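Local coordinates for cobalamin biosynthesis protein CobN (Mycobacterium tuberculosis, PDB 7C6O) that is the large, catalytic subunit of cobaltochelatase, the enzyme that inserts cobalt into the corrin ring during cobalamin biosynthesis, at residues Thr1116-Phe1119 against Arg1120-Val1124; Gly1158-Ala1161 against Asp1162-Glu1166. One frame throughout, in Å; residues are numbered along the deposited sequence.

Contact 1 of 2, residues Thr1116-Phe1119 against Arg1120-Val1124; sequences TRVF and RARVV
Phe1119 meets Val1123, the last residue of its helix, and Val1124 just beyond it. Val1124 CG1 comes to 3.8 Å from Phe1119 CZ and lies 4.2 Å from the ring centroid, 29° off the normal, an off-centre CH-pi contact. Val1123 reaches a different part of the ring: its CG1 is 3.9 Å from Phe1119 CD1. The ring gets there because CG stands anti to the backbone N (chi1 -168°), beside the carbonyl carbon. The other branch of Val1123 serves Val1118, with CG2 3.9 Å from Val1118 CG1, and that same CG2 lies over the centre of one face of the Arg1122 guanidinium.

The backbone bonds behind these contacts change character along the segment. Arg1120 N and Ala1121 N bond to the carbonyls four residues back, as in an alpha helix. Val1118 O then takes two donors, Arg1122 N at 3.0 Å, bent to 136° at the hydrogen, and Val1123 N, straighter and in the carbonyl plane. With Val1124 N to Phe1119 O, the i to i+5 pattern makes the last turn of helix 1111-1123 a wider pi-type turn, and Val1124 is the first residue to leave helical angles.

Farther out, the arginines tie this end of the helix to its surroundings. Arg1122, bent at chi2 and chi3, forms salt bridges with Asp1067 and Asp1070 and a cation-pi contact with Trp1128. Arg1120 pairs with Asp666.

Contact 2 of 2, residues Gly1158-Ala1161 against Asp1162-Glu1166; sequences GVMA and DWMYE
The backbone of Ala1161 is extended at the N-cap position, and Ala1161 O opens helix 1162-1174 by taking two amides: Tyr1165 N at 3.2 Å in the carbonyl plane, and Met1164 N at 3.0 Å from well above that plane, with a bent N-H...O angle of 132°. On the amide side of the same residue, Ala1161 N points at Met1164 SD, a weak but fairly straight hydrogen bond of 3.5 Å.

Among the side chains, Met1160 makes the contacts to the tyrosine ring. Its chain is bent at both chi2 and chi3, which folds the methyl back over Tyr1165: CE lies 3.7 Å from the ring centroid and only 7° off the normal, a CH-pi contact squarely over the face. Met1160 SD is farther above the same face, making a more distant Met-aromatic contact. The root of the side chain touches as well, with Met1160 CB 3.5 Å from Tyr1165 CE2, while CE also packs on Met1164 CB. Ala1161 CB rests 3.5 Å from Trp1163 CD1, and Met1164 CG lies over one face of that indole.

Residues 1158-1161 are the short loop joining helix 1136-1157 to helix 1162-1174. Asp1154, near the end of the first helix, bonds to both Tyr1165 OH and Met1160 N, tying the loop and the second helix back to it. Tyr1165 stacks with Trp1206 and touches helix 1187-1203, Trp1163 meets His665 of helix 663-666 with ring planes nearly perpendicular, and Val1159 packs against helix 1111-1123.

How the contacts relate
Contact 1 closes a helix and contact 2 opens one, and the two helices, 1111-1123 and 1162-1174, pack on each other with the contact centres about 12 Å apart. Phe1119 CZ comes within 3.3 Å of Met1164 O, and Arg1120 NH2 lies 3.2 Å from Trp1163 CH2, both as packing. Contact 1 is the more buried, joining valines and a phenylalanine, with arginines leaving the helix for acidic partners elsewhere in the chain. Contact 2 is partly buried and uses two methionines, one with its methyl over a tyrosine ring, the other with its sulfur weakly bonded to a backbone amide. In each, one carbonyl receives two amides, Val1118 O at the C-terminal end and Ala1161 O at the N-cap.

Contact 1 of 2, residues Thr1116-Phe1119 against Arg1120-Val1124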
loop_
_atom_site.group_PDB
_atom_site.type_symbol
_atom_site.label_atom_id
_atom_site.label_comp_id
_atom_site.label_asym_id
_atom_site.label_seq_id
_atom_site.Cartn_x
_atom_site.Cartn_y
_atom_site.Cartn_z
ATOM N N THR A 1116 -24.684 6.576 12.886
ATOM C CA THR A 1116 -25.267 7.741 13.546
ATOM C C THR A 1116 -24.203 8.586 14.234
ATOM O O THR A 1116 -24.337 9.812 14.288
ATOM C CB THR A 1116 -26.339 7.316 14.552
ATOM O OG1 THR A 1116 -25.762 6.471 15.555
ATOM C CG2 THR A 1116 -27.460 6.573 13.848
ATOM N N ARG A 1117 -23.153 7.957 14.770
ATOM C CA ARG A 1117 -22.047 8.720 15.343
ATOM C C ARG A 1117 -21.378 9.587 14.286
ATOM O O ARG A 1117 -21.150 10.783 14.499
ATOM C CB ARG A 1117 -21.027 7.775 15.980
ATOM C CG ARG A 1117 -21.380 7.313 17.381
ATOM C CD ARG A 1117 -20.492 6.156 17.797
ATOM N NE ARG A 1117 -20.689 5.779 19.193
ATOM C CZ ARG A 1117 -19.840 6.073 20.173
ATOM N NH1 ARG A 1117 -18.728 6.745 19.909
ATOM N NH2 ARG A 1117 -20.098 5.690 21.414
ATOM N N VAL A 1118 -21.051 8.994 13.135
ATOM C CA VAL A 1118 -20.449 9.756 12.043
ATOM C C VAL A 1118 -21.418 10.819 11.544
ATOM O O VAL A 1118 -21.018 11.947 11.225
ATOM C CB VAL A 1118 -20.010 8.802 10.915
ATOM C CG1 VAL A 1118 -19.665 9.573 9.653
ATOM C CG2 VAL A 1118 -18.823 7.964 11.369
ATOM N N PHE A 1119 -22.712 10.485 11.493
ATOM C CA PHE A 1119 -23.711 11.429 11.002
ATOM C C PHE A 1119 -23.749 12.686 11.863
ATOM O O PHE A 1119 -23.709 13.809 11.348
ATOM C CB PHE A 1119 -25.087 10.758 10.963
ATOM C CG PHE A 1119 -26.133 11.547 10.219
ATOM C CD1 PHE A 1119 -26.223 11.476 8.838
ATOM C CD2 PHE A 1119 -27.030 12.354 10.901
ATOM C CE1 PHE A 1119 -27.185 12.195 8.152
ATOM C CE2 PHE A 1119 -27.996 13.073 10.221
ATOM C CZ PHE A 1119 -28.074 12.994 8.846
ATOM N N ARG A 1120 -23.805 12.519 13.185
ATOM C CA ARG A 1120 -23.921 13.682 14.057
ATOM C C ARG A 1120 -22.579 14.369 14.282
ATOM O O ARG A 1120 -22.515 15.601 14.312
ATOM C CB ARG A 1120 -24.540 13.280 15.394
ATOM C CG ARG A 1120 -25.983 12.822 15.298
ATOM C CD ARG A 1120 -26.639 12.942 16.651
ATOM N NE ARG A 1120 -27.935 12.278 16.731
ATOM C CZ ARG A 1120 -29.103 12.889 16.572
ATOM N NH1 ARG A 1120 -29.148 14.188 16.309
ATOM N NH2 ARG A 1120 -30.228 12.194 16.679
ATOM N N ALA A 1121 -21.496 13.601 14.449
ATOM C CA ALA A 1121 -20.208 14.217 14.748
ATOM C C ALA A 1121 -19.565 14.873 13.533
ATOM O O ALA A 1121 -18.717 15.757 13.703
ATOM C CB ALA A 1121 -19.243 13.185 15.343
ATOM N N ARG A 1122 -19.944 14.477 12.318
ATOM C CA ARG A 1122 -19.256 14.989 11.140
ATOM C C ARG A 1122 -20.224 15.411 10.039
ATOM O O ARG A 1122 -20.177 16.557 9.583
ATOM C CB ARG A 1122 -18.271 13.939 10.612
ATOM C CG ARG A 1122 -17.149 14.500 9.743
ATOM C CD ARG A 1122 -17.508 14.471 8.268
ATOM N NE ARG A 1122 -17.665 13.107 7.768
ATOM C CZ ARG A 1122 -18.182 12.802 6.583
ATOM N NH1 ARG A 1122 -18.601 13.767 5.772
ATOM N NH2 ARG A 1122 -18.287 11.531 6.210
ATOM N N VAL A 1123 -21.107 14.496 9.620
ATOM C CA VAL A 1123 -21.876 14.687 8.388
ATOM C C VAL A 1123 -22.693 15.975 8.444
ATOM O O VAL A 1123 -22.647 16.796 7.520
ATOM C CB VAL A 1123 -22.771 13.465 8.117
ATOM C CG1 VAL A 1123 -23.680 13.725 6.927
ATOM C CG2 VAL A 1123 -21.916 12.226 7.872
ATOM N N VAL A 1124 -23.450 16.172 9.518
ATOM C CA VAL A 1124 -24.263 17.375 9.673
ATOM C C VAL A 1124 -23.734 18.267 10.796
ATOM O O VAL A 1124 -24.462 19.118 11.312
ATOM C CB VAL A 1124 -25.747 17.031 9.885
ATOM C CG1 VAL A 1124 -26.315 16.356 8.646
ATOM C CG2 VAL A 1124 -25.927 16.151 11.109
#

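Contact 2 of 2, residues Gly1158-Ala1161 against Asp1162-Glu1166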
loop_
_atom_site.group_PDB
_atom_site.type_symbol
_atom_site.label_atom_id
_atom_site.label_comp_id
_atom_site.label_asym_id
_atom_site.label_seq_id
_atom_site.Cartn_x
_atom_site.Cartn_y
_atom_site.Cartn_z
ATOM N N GLY A 1158 -28.652 -0.958 5.062
ATOM C CA GLY A 1158 -29.792 -0.307 5.685
ATOM C C GLY A 1158 -29.460 0.607 6.847
ATOM O O GLY A 1158 -30.258 0.719 7.784
ATOM N N VAL A 1159 -28.315 1.293 6.795
ATOM C CA VAL A 1159 -27.845 2.069 7.941
ATOM C C VAL A 1159 -28.603 3.377 8.140
ATOM O O VAL A 1159 -28.508 3.974 9.220
ATOM C CB VAL A 1159 -26.345 2.379 7.806
ATOM C CG1 VAL A 1159 -25.559 1.104 7.566
ATOM C CG2 VAL A 1159 -26.101 3.378 6.681
ATOM N N MET A 1160 -29.334 3.855 7.135
ATOM C CA MET A 1160 -29.997 5.151 7.225
ATOM C C MET A 1160 -31.410 5.004 7.772
ATOM O O MET A 1160 -32.099 4.016 7.498
ATOM C CB MET A 1160 -30.050 5.834 5.856
ATOM C CG MET A 1160 -28.710 6.340 5.342
ATOM S SD MET A 1160 -28.144 7.841 6.168
ATOM C CE MET A 1160 -29.181 9.077 5.387
ATOM N N ALA A 1161 -31.830 5.990 8.559
ATOM C CA ALA A 1161 -33.222 6.157 8.942
ATOM C C ALA A 1161 -33.805 7.338 8.178
ATOM O O ALA A 1161 -33.076 8.194 7.671
ATOM C CB ALA A 1161 -33.365 6.376 10.454
ATOM N N ASP A 1162 -35.138 7.373 8.093
ATOM C CA ASP A 1162 -35.795 8.436 7.337
ATOM C C ASP A 1162 -35.446 9.813 7.889
ATOM O O ASP A 1162 -35.259 10.764 7.122
ATOM C CB ASP A 1162 -37.310 8.230 7.333
ATOM C CG ASP A 1162 -37.762 7.230 6.287
ATOM O OD1 ASP A 1162 -36.896 6.577 5.665
ATOM O OD2 ASP A 1162 -38.988 7.101 6.080
ATOM N N TRP A 1163 -35.337 9.940 9.217
ATOM C CA TRP A 1163 -35.012 11.240 9.798
ATOM C C TRP A 1163 -33.619 11.704 9.387
ATOM O O TRP A 1163 -33.357 12.911 9.332
ATOM C CB TRP A 1163 -35.144 11.197 11.327
ATOM C CG TRP A 1163 -34.043 10.470 12.060
ATOM C CD1 TRP A 1163 -34.053 9.170 12.477
ATOM C CD2 TRP A 1163 -32.787 11.017 12.486
ATOM N NE1 TRP A 1163 -32.876 8.869 13.125
ATOM C CE2 TRP A 1163 -32.083 9.987 13.145
ATOM C CE3 TRP A 1163 -32.185 12.275 12.367
ATOM C CZ2 TRP A 1163 -30.813 10.176 13.680
ATOM C CZ3 TRP A 1163 -30.925 12.461 12.898
ATOM C CH2 TRP A 1163 -30.249 11.415 13.543
ATOM N N MET A 1164 -32.722 10.769 9.074
ATOM C CA MET A 1164 -31.392 11.157 8.618
ATOM C C MET A 1164 -31.418 11.644 7.173
ATOM O O MET A 1164 -30.715 12.600 6.829
ATOM C CB MET A 1164 -30.425 9.988 8.793
ATOM C CG MET A 1164 -30.368 9.510 10.233
ATOM S SD MET A 1164 -29.621 7.894 10.462
ATOM C CE MET A 1164 -27.923 8.238 10.005
ATOM N N TYR A 1165 -32.226 11.008 6.318
ATOM C CA TYR A 1165 -32.411 11.519 4.962
ATOM C C TYR A 1165 -33.030 12.911 4.976
ATOM O O TYR A 1165 -32.661 13.772 4.170
ATOM C CB TYR A 1165 -33.286 10.566 4.147
ATOM C CG TYR A 1165 -32.552 9.403 3.517
ATOM C CD1 TYR A 1165 -31.647 9.604 2.482
ATOM C CD2 TYR A 1165 -32.789 8.101 3.937
ATOM C CE1 TYR A 1165 -30.983 8.538 1.898
ATOM C CE2 TYR A 1165 -32.131 7.027 3.357
ATOM C CZ TYR A 1165 -31.231 7.253 2.339
ATOM O OH TYR A 1165 -30.577 6.184 1.760
ATOM N N GLU A 1166 -33.988 13.144 5.877
ATOM C CA GLU A 1166 -34.592 14.468 5.992
ATOM C C GLU A 1166 -33.547 15.514 6.351
ATOM O O GLU A 1166 -33.483 16.582 5.733
ATOM C CB GLU A 1166 -35.711 14.452 7.034
ATOM C CG GLU A 1166 -36.913 13.610 6.648
ATOM C CD GLU A 1166 -37.983 13.585 7.731
ATOM O OE1 GLU A 1166 -37.706 14.027 8.867
ATOM O OE2 GLU A 1166 -39.103 13.117 7.443
#